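Local coordinates for increased recombination centers protein 6 (Saccharomyces cerevisiae, PDB 3UC9) that acts as a clathrin coat accessory factor related to small G proteins and is involved in gross chromosomal rearrangements and telomere healing, at residues Y25-I30 / D194-L199; I30-D35 / F74-D79. All blocks are in the same frame, centred on the assembly; numbering follows the deposited sequence.

Interaction 1: Y25-I30 / D194-L199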
loop_
_atom_site.group_PDB
_atom_site.type_symbol
_atom_site.label_atom_id
_atom_site.label_comp_id
_atom_site.label_asym_id
_atom_site.label_seq_id
_atom_site.Cartn_x
_atom_site.Cartn_y
_atom_site.Cartn_z
ATOM N N TYR A 25 -2.635 -15.597 11.532
ATOM C CA TYR A 25 -1.249 -15.308 11.888
ATOM C C TYR A 25 -1.148 -13.816 12.171
ATOM O O TYR A 25 -1.993 -13.031 11.705
ATOM C CB TYR A 25 -0.298 -15.663 10.732
ATOM C CG TYR A 25 -0.019 -17.136 10.489
ATOM C CD1 TYR A 25 1.288 -17.606 10.451
ATOM C CD2 TYR A 25 -1.048 -18.052 10.254
ATOM C CE1 TYR A 25 1.571 -18.947 10.213
ATOM C CE2 TYR A 25 -0.772 -19.405 10.014
ATOM C CZ TYR A 25 0.541 -19.839 9.990
ATOM O OH TYR A 25 0.834 -21.157 9.746
ATOM N N PRO A 26 -0.116 -13.404 12.925
ATOM C CA PRO A 26 0.093 -11.971 13.097
ATOM C C PRO A 26 0.159 -11.289 11.735
ATOM O O PRO A 26 0.922 -11.708 10.864
ATOM C CB PRO A 26 1.433 -11.892 13.831
ATOM C CG PRO A 26 1.542 -13.218 14.536
ATOM C CD PRO A 26 0.917 -14.203 13.608
ATOM N N GLN A 27 -0.672 -10.272 11.548
ATOM C CA GLN A 27 -0.820 -9.641 10.242
ATOM C C GLN A 27 0.018 -8.363 10.218
ATOM O O GLN A 27 -0.504 -7.249 10.339
ATOM C CB GLN A 27 -2.294 -9.348 9.963
ATOM C CG GLN A 27 -2.568 -8.992 8.514
ATOM C CD GLN A 27 -4.023 -8.694 8.265
ATOM O OE1 GLN A 27 -4.541 -7.672 8.719
ATOM N NE2 GLN A 27 -4.696 -9.586 7.548
ATOM N N ASN A 28 1.332 -8.532 10.064
ATOM C CA ASN A 28 2.274 -7.433 10.219
ATOM C C ASN A 28 3.229 -7.253 9.046
ATOM O O ASN A 28 4.336 -6.719 9.219
ATOM C CB ASN A 28 3.070 -7.575 11.523
ATOM C CG ASN A 28 4.073 -8.699 11.484
ATOM O OD1 ASN A 28 3.886 -9.701 10.780
ATOM N ND2 ASN A 28 5.155 -8.547 12.256
ATOM N N LYS A 29 2.795 -7.654 7.855
ATOM C CA LYS A 29 3.602 -7.454 6.666
ATOM C C LYS A 29 3.053 -6.264 5.876
ATOM O O LYS A 29 1.834 -6.079 5.748
ATOM C CB LYS A 29 3.641 -8.707 5.792
ATOM C CG LYS A 29 3.791 -10.036 6.519
ATOM C CD LYS A 29 4.941 -10.075 7.509
ATOM C CE LYS A 29 5.019 -11.410 8.238
ATOM N NZ LYS A 29 5.857 -11.357 9.481
ATOM N N ILE A 30 3.959 -5.442 5.369
ATOM C CA ILE A 30 3.599 -4.409 4.407
ATOM C C ILE A 30 4.390 -4.667 3.129
ATOM O O ILE A 30 5.619 -4.725 3.148
ATOM C CB ILE A 30 3.863 -2.993 4.939
ATOM C CG1 ILE A 30 2.909 -2.681 6.096
ATOM C CG2 ILE A 30 3.668 -1.950 3.806
ATOM C CD1 ILE A 30 3.089 -1.282 6.676
ATOM N N ASP A 194 -1.090 4.699 10.408
ATOM C CA ASP A 194 -1.338 5.024 11.809
ATOM C C ASP A 194 -2.692 4.529 12.308
ATOM O O ASP A 194 -2.795 4.068 13.441
ATOM C CB ASP A 194 -1.306 6.541 12.034
ATOM C CG ASP A 194 0.090 7.115 12.082
ATOM O OD1 ASP A 194 1.077 6.361 12.208
ATOM O OD2 ASP A 194 0.184 8.361 12.018
ATOM N N THR A 195 -3.727 4.644 11.477
ATOM C CA THR A 195 -5.094 4.343 11.910
ATOM C C THR A 195 -5.493 2.891 11.609
ATOM O O THR A 195 -6.604 2.474 11.938
ATOM C CB THR A 195 -6.116 5.339 11.301
ATOM O OG1 THR A 195 -6.083 5.278 9.869
ATOM C CG2 THR A 195 -5.805 6.776 11.759
ATOM N N HIS A 196 -4.582 2.132 11.000
ATOM C CA HIS A 196 -4.791 0.708 10.704
ATOM C C HIS A 196 -4.967 -0.132 11.974
ATOM O O HIS A 196 -4.286 0.094 12.972
ATOM C CB HIS A 196 -3.610 0.156 9.881
ATOM C CG HIS A 196 -3.743 -1.289 9.512
ATOM N ND1 HIS A 196 -4.636 -1.741 8.561
ATOM C CD2 HIS A 196 -3.101 -2.386 9.979
ATOM C CE1 HIS A 196 -4.525 -3.057 8.455
ATOM N NE2 HIS A 196 -3.584 -3.468 9.291
ATOM N N ASP A 197 -5.877 -1.096 11.926
ATOM C CA ASP A 197 -5.993 -2.096 12.997
ATOM C C ASP A 197 -5.016 -3.218 12.749
ATOM O O ASP A 197 -5.222 -4.039 11.866
ATOM C CB ASP A 197 -7.400 -2.678 13.076
ATOM C CG ASP A 197 -8.372 -1.778 13.817
ATOM O OD1 ASP A 197 -7.921 -0.837 14.516
ATOM O OD2 ASP A 197 -9.594 -2.043 13.705
ATOM N N TRP A 198 -3.965 -3.285 13.559
ATOM C CA TRP A 198 -2.929 -4.290 13.385
ATOM C C TRP A 198 -3.370 -5.622 13.990
ATOM O O TRP A 198 -3.251 -5.853 15.192
ATOM C CB TRP A 198 -1.630 -3.809 14.023
ATOM C CG TRP A 198 -1.038 -2.626 13.307
ATOM C CD1 TRP A 198 -1.331 -1.313 13.511
ATOM C CD2 TRP A 198 -0.046 -2.662 12.281
ATOM N NE1 TRP A 198 -0.581 -0.523 12.678
ATOM C CE2 TRP A 198 0.213 -1.325 11.905
ATOM C CE3 TRP A 198 0.651 -3.694 11.640
ATOM C CZ2 TRP A 198 1.148 -0.992 10.923
ATOM C CZ3 TRP A 198 1.574 -3.372 10.666
ATOM C CH2 TRP A 198 1.808 -2.020 10.307
ATOM N N LEU A 199 -3.885 -6.492 13.135
ATOM C CA LEU A 199 -4.549 -7.712 13.557
ATOM C C LEU A 199 -3.576 -8.749 14.127
ATOM O O LEU A 199 -2.623 -9.183 13.446
ATOM C CB LEU A 199 -5.313 -8.298 12.370
ATOM C CG LEU A 199 -6.089 -9.601 12.543
ATOM C CD1 LEU A 199 -7.214 -9.500 13.586
ATOM C CD2 LEU A 199 -6.644 -9.976 11.196
HETATM O O HOH W 1 -2.985 -6.040 10.194
#
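Gln27 and Leu199 meet where the tail that follows helix 185-195 passes the entry to strand 29-35. N of Gln27 donates to O of Leu199 over 2.9 Å, an almost straight bond (164°) that follows the line of the acceptor's C=O. With CG turned opposite its own backbone N (chi1 -167°) and the chain extended beyond it, the Gln27 side chain slants across Leu199, its amide alongside; OE1 of Gln27 lies 3.8 Å from Leu199 CB. This amide is well anchored: NE2 bonds to the backbone O of Asn101, and OE1 to Asn131. A water accepts from N of Leu199 and lies within bonding distance of OE1 and O of Gln27, which compete for its protons; it also meets NE2 of His196 at 2.8 Å, in the plane of the imidazole. In this Rossmann-type fold the contact sets the segment behind the last helix against the N-terminal end of the central first strand. Trp198 forms the apolar part: its CZ3 lies 4.1 Å from CA of Asn28, which approaches the ring edge, while CH2 reaches CD1 of Ile30 at 3.9 Å, the side chains nearly perpendicular. His196 CD2 sits over one face of the indole, offset toward the rim, and Trp198 NE1 bonds to Tyr70 OH. Away from this flank the contact thins out, with Tyr25 and Pro26 exposed, CB directed away from 194-199, and Leu199 partly open to solvent.

Interaction 2: I30-D35 / F74-D79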
loop_
_atom_site.group_PDB
_atom_site.type_symbol
_atom_site.label_atom_id
_atom_site.label_comp_id
_atom_site.label_asym_id
_atom_site.label_seq_id
_atom_site.Cartn_x
_atom_site.Cartn_y
_atom_site.Cartn_z
ATOM N N ILE A 30 3.959 -5.442 5.369
ATOM C CA ILE A 30 3.599 -4.409 4.407
ATOM C C ILE A 30 4.390 -4.667 3.129
ATOM O O ILE A 30 5.619 -4.725 3.148
ATOM C CB ILE A 30 3.863 -2.993 4.939
ATOM C CG1 ILE A 30 2.909 -2.681 6.096
ATOM C CG2 ILE A 30 3.668 -1.950 3.806
ATOM C CD1 ILE A 30 3.089 -1.282 6.676
ATOM N N LEU A 31 3.673 -4.874 2.026
ATOM C CA LEU A 31 4.289 -5.098 0.723
ATOM C C LEU A 31 4.304 -3.782 -0.048
ATOM O O LEU A 31 3.277 -3.116 -0.172
ATOM C CB LEU A 31 3.524 -6.170 -0.055
ATOM C CG LEU A 31 3.976 -6.664 -1.435
ATOM C CD1 LEU A 31 5.428 -6.401 -1.720
ATOM C CD2 LEU A 31 3.694 -8.165 -1.519
ATOM N N VAL A 32 5.479 -3.409 -0.545
ATOM C CA VAL A 32 5.612 -2.260 -1.430
ATOM C C VAL A 32 6.070 -2.789 -2.793
ATOM O O VAL A 32 7.132 -3.390 -2.910
ATOM C CB VAL A 32 6.590 -1.215 -0.891
ATOM C CG1 VAL A 32 6.596 0.014 -1.807
ATOM C CG2 VAL A 32 6.225 -0.819 0.558
ATOM N N LEU A 33 5.233 -2.571 -3.800
ATOM C CA LEU A 33 5.399 -3.116 -5.138
ATOM C C LEU A 33 5.454 -1.973 -6.156
ATOM O O LEU A 33 4.768 -0.958 -5.993
ATOM C CB LEU A 33 4.211 -4.024 -5.460
ATOM C CG LEU A 33 4.100 -4.640 -6.859
ATOM C CD1 LEU A 33 5.145 -5.731 -7.030
ATOM C CD2 LEU A 33 2.685 -5.180 -7.133
ATOM N N SER A 34 6.274 -2.138 -7.194
ATOM C CA SER A 34 6.207 -1.274 -8.375
ATOM C C SER A 34 6.424 -2.091 -9.630
ATOM O O SER A 34 7.054 -3.146 -9.582
ATOM C CB SER A 34 7.252 -0.163 -8.301
ATOM O OG SER A 34 8.574 -0.674 -8.398
ATOM N N ASP A 35 5.890 -1.624 -10.755
ATOM C CA ASP A 35 6.360 -2.139 -12.035
ATOM C C ASP A 35 7.777 -1.598 -12.285
ATOM O O ASP A 35 8.167 -0.544 -11.736
ATOM C CB ASP A 35 5.396 -1.872 -13.211
ATOM C CG ASP A 35 4.888 -0.441 -13.274
ATOM O OD1 ASP A 35 4.442 0.091 -12.239
ATOM O OD2 ASP A 35 4.890 0.137 -14.383
ATOM N N PHE A 74 6.773 -4.388 12.376
ATOM C CA PHE A 74 6.289 -4.938 11.102
ATOM C C PHE A 74 7.453 -5.328 10.181
ATOM O O PHE A 74 8.603 -4.910 10.385
ATOM C CB PHE A 74 5.345 -3.948 10.397
ATOM C CG PHE A 74 6.044 -2.759 9.792
ATOM C CD1 PHE A 74 6.290 -2.703 8.433
ATOM C CD2 PHE A 74 6.470 -1.708 10.591
ATOM C CE1 PHE A 74 6.938 -1.616 7.877
ATOM C CE2 PHE A 74 7.127 -0.637 10.048
ATOM C CZ PHE A 74 7.361 -0.587 8.686
ATOM N N ASP A 75 7.136 -6.142 9.177
ATOM C CA ASP A 75 8.088 -6.563 8.159
ATOM C C ASP A 75 7.735 -5.875 6.834
ATOM O O ASP A 75 6.571 -5.822 6.455
ATOM C CB ASP A 75 8.028 -8.075 7.976
ATOM C CG ASP A 75 8.522 -8.850 9.189
ATOM O OD1 ASP A 75 9.159 -8.257 10.090
ATOM O OD2 ASP A 75 8.287 -10.082 9.225
ATOM N N LEU A 76 8.754 -5.377 6.142
ATOM C CA LEU A 76 8.609 -4.760 4.844
ATOM C C LEU A 76 9.022 -5.779 3.786
ATOM O O LEU A 76 10.135 -6.317 3.826
ATOM C CB LEU A 76 9.487 -3.507 4.773
ATOM C CG LEU A 76 9.303 -2.496 3.651
ATOM C CD1 LEU A 76 7.940 -1.814 3.763
ATOM C CD2 LEU A 76 10.410 -1.466 3.704
ATOM N N TYR A 77 8.102 -6.070 2.874
ATOM C CA TYR A 77 8.383 -6.882 1.699
ATOM C C TYR A 77 8.448 -5.962 0.483
ATOM O O TYR A 77 7.475 -5.274 0.159
ATOM C CB TYR A 77 7.278 -7.920 1.484
ATOM C CG TYR A 77 7.121 -8.995 2.549
ATOM C CD1 TYR A 77 8.062 -9.186 3.564
ATOM C CD2 TYR A 77 6.038 -9.870 2.499
ATOM C CE1 TYR A 77 7.894 -10.193 4.517
ATOM C CE2 TYR A 77 5.878 -10.885 3.435
ATOM C CZ TYR A 77 6.803 -11.046 4.434
ATOM O OH TYR A 77 6.629 -12.065 5.347
ATOM N N ILE A 78 9.595 -5.922 -0.180
ATOM C CA ILE A 78 9.791 -5.065 -1.343
ATOM C C ILE A 78 9.848 -5.972 -2.567
ATOM O O ILE A 78 10.621 -6.934 -2.599
ATOM C CB ILE A 78 11.073 -4.237 -1.230
ATOM C CG1 ILE A 78 11.085 -3.446 0.087
ATOM C CG2 ILE A 78 11.202 -3.282 -2.433
ATOM C CD1 ILE A 78 12.458 -2.998 0.509
ATOM N N ASP A 79 8.992 -5.699 -3.546
ATOM C CA ASP A 79 8.913 -6.523 -4.740
ATOM C C ASP A 79 8.797 -5.638 -5.981
ATOM O O ASP A 79 8.546 -4.422 -5.893
ATOM C CB ASP A 79 7.715 -7.477 -4.659
ATOM C CG ASP A 79 7.896 -8.758 -5.480
ATOM O OD1 ASP A 79 8.925 -8.931 -6.173
ATOM O OD2 ASP A 79 6.979 -9.608 -5.434
#
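Strands 30-35 and 74-79 run parallel, their axes 4.7 Å apart at closest approach and 20° from alignment, with Ile30, Leu31 and Val32 paired to Leu76, Tyr77 and Ile78. The bonding residues on the first strand are Ile30 and Val32: N of Ile30 donates to O of Asp75 and its O accepts from N of Tyr77, while N of Val32 donates to O of Tyr77 and its O accepts from N of Asp79, at 3.0 Å. Beyond this the pairing slackens, and the bond from N of Ser34 to O of Asp79 is weak at 3.5 Å. This is the parallel pairing of the first and third strands in the small-G-protein-like Rossmann sheet. On the face bearing Ile30, Val32 and Leu76, CD1 of Ile30 meets Phe74 CD1 at 3.9 Å, the isoleucine arm slanting across the phenyl group. Val32 CG2, opposite its carbonyl carbon, leans back along the strand to touch Leu76 CD1 at 3.8 Å. The other face carries Leu31, Leu33, Tyr77 and Asp79; here CB of Asp79 packs against CD1 of Leu33 at 3.9 Å, while OD2 of Asp79 accepts from Trp87 NE1. The carboxylate of Asp75 is taken up by Lys29 and by the backbone N of Asp62. Helix 39-50 lies over Val32, Leu76 and Ile78 through Lys42 and Leu46, and helix 84-91 covers Leu31 and Leu33 through Trp87. Within the sheet, antiparallel strand 59-66 flanks 71-81 at the edge, and strand 103-110 continues beyond 29-35 in parallel.

In the fold
From the N terminus, 25-30 runs straight into strand 29-35. Helix 39-50 and antiparallel strand 59-66 follow before strand 71-81 returns beside the first, where interaction 2 closes a loop of 38 intervening residues. Only after the remaining strands and helices, past helix 185-195, does the chain come back to the start of strand 29-35, closing the much longer loop of interaction 1, within which interaction 2 nests, overlapping it at Ile30. The Lys29-Asp75 salt bridge joins the two. The strand order 2-3-1-4-5-6 is that of small G proteins. Interaction 1 ties residues 196-199, after the last helix, to the lead-in of the central strand 29-35, and interaction 2 joins that strand to 71-81.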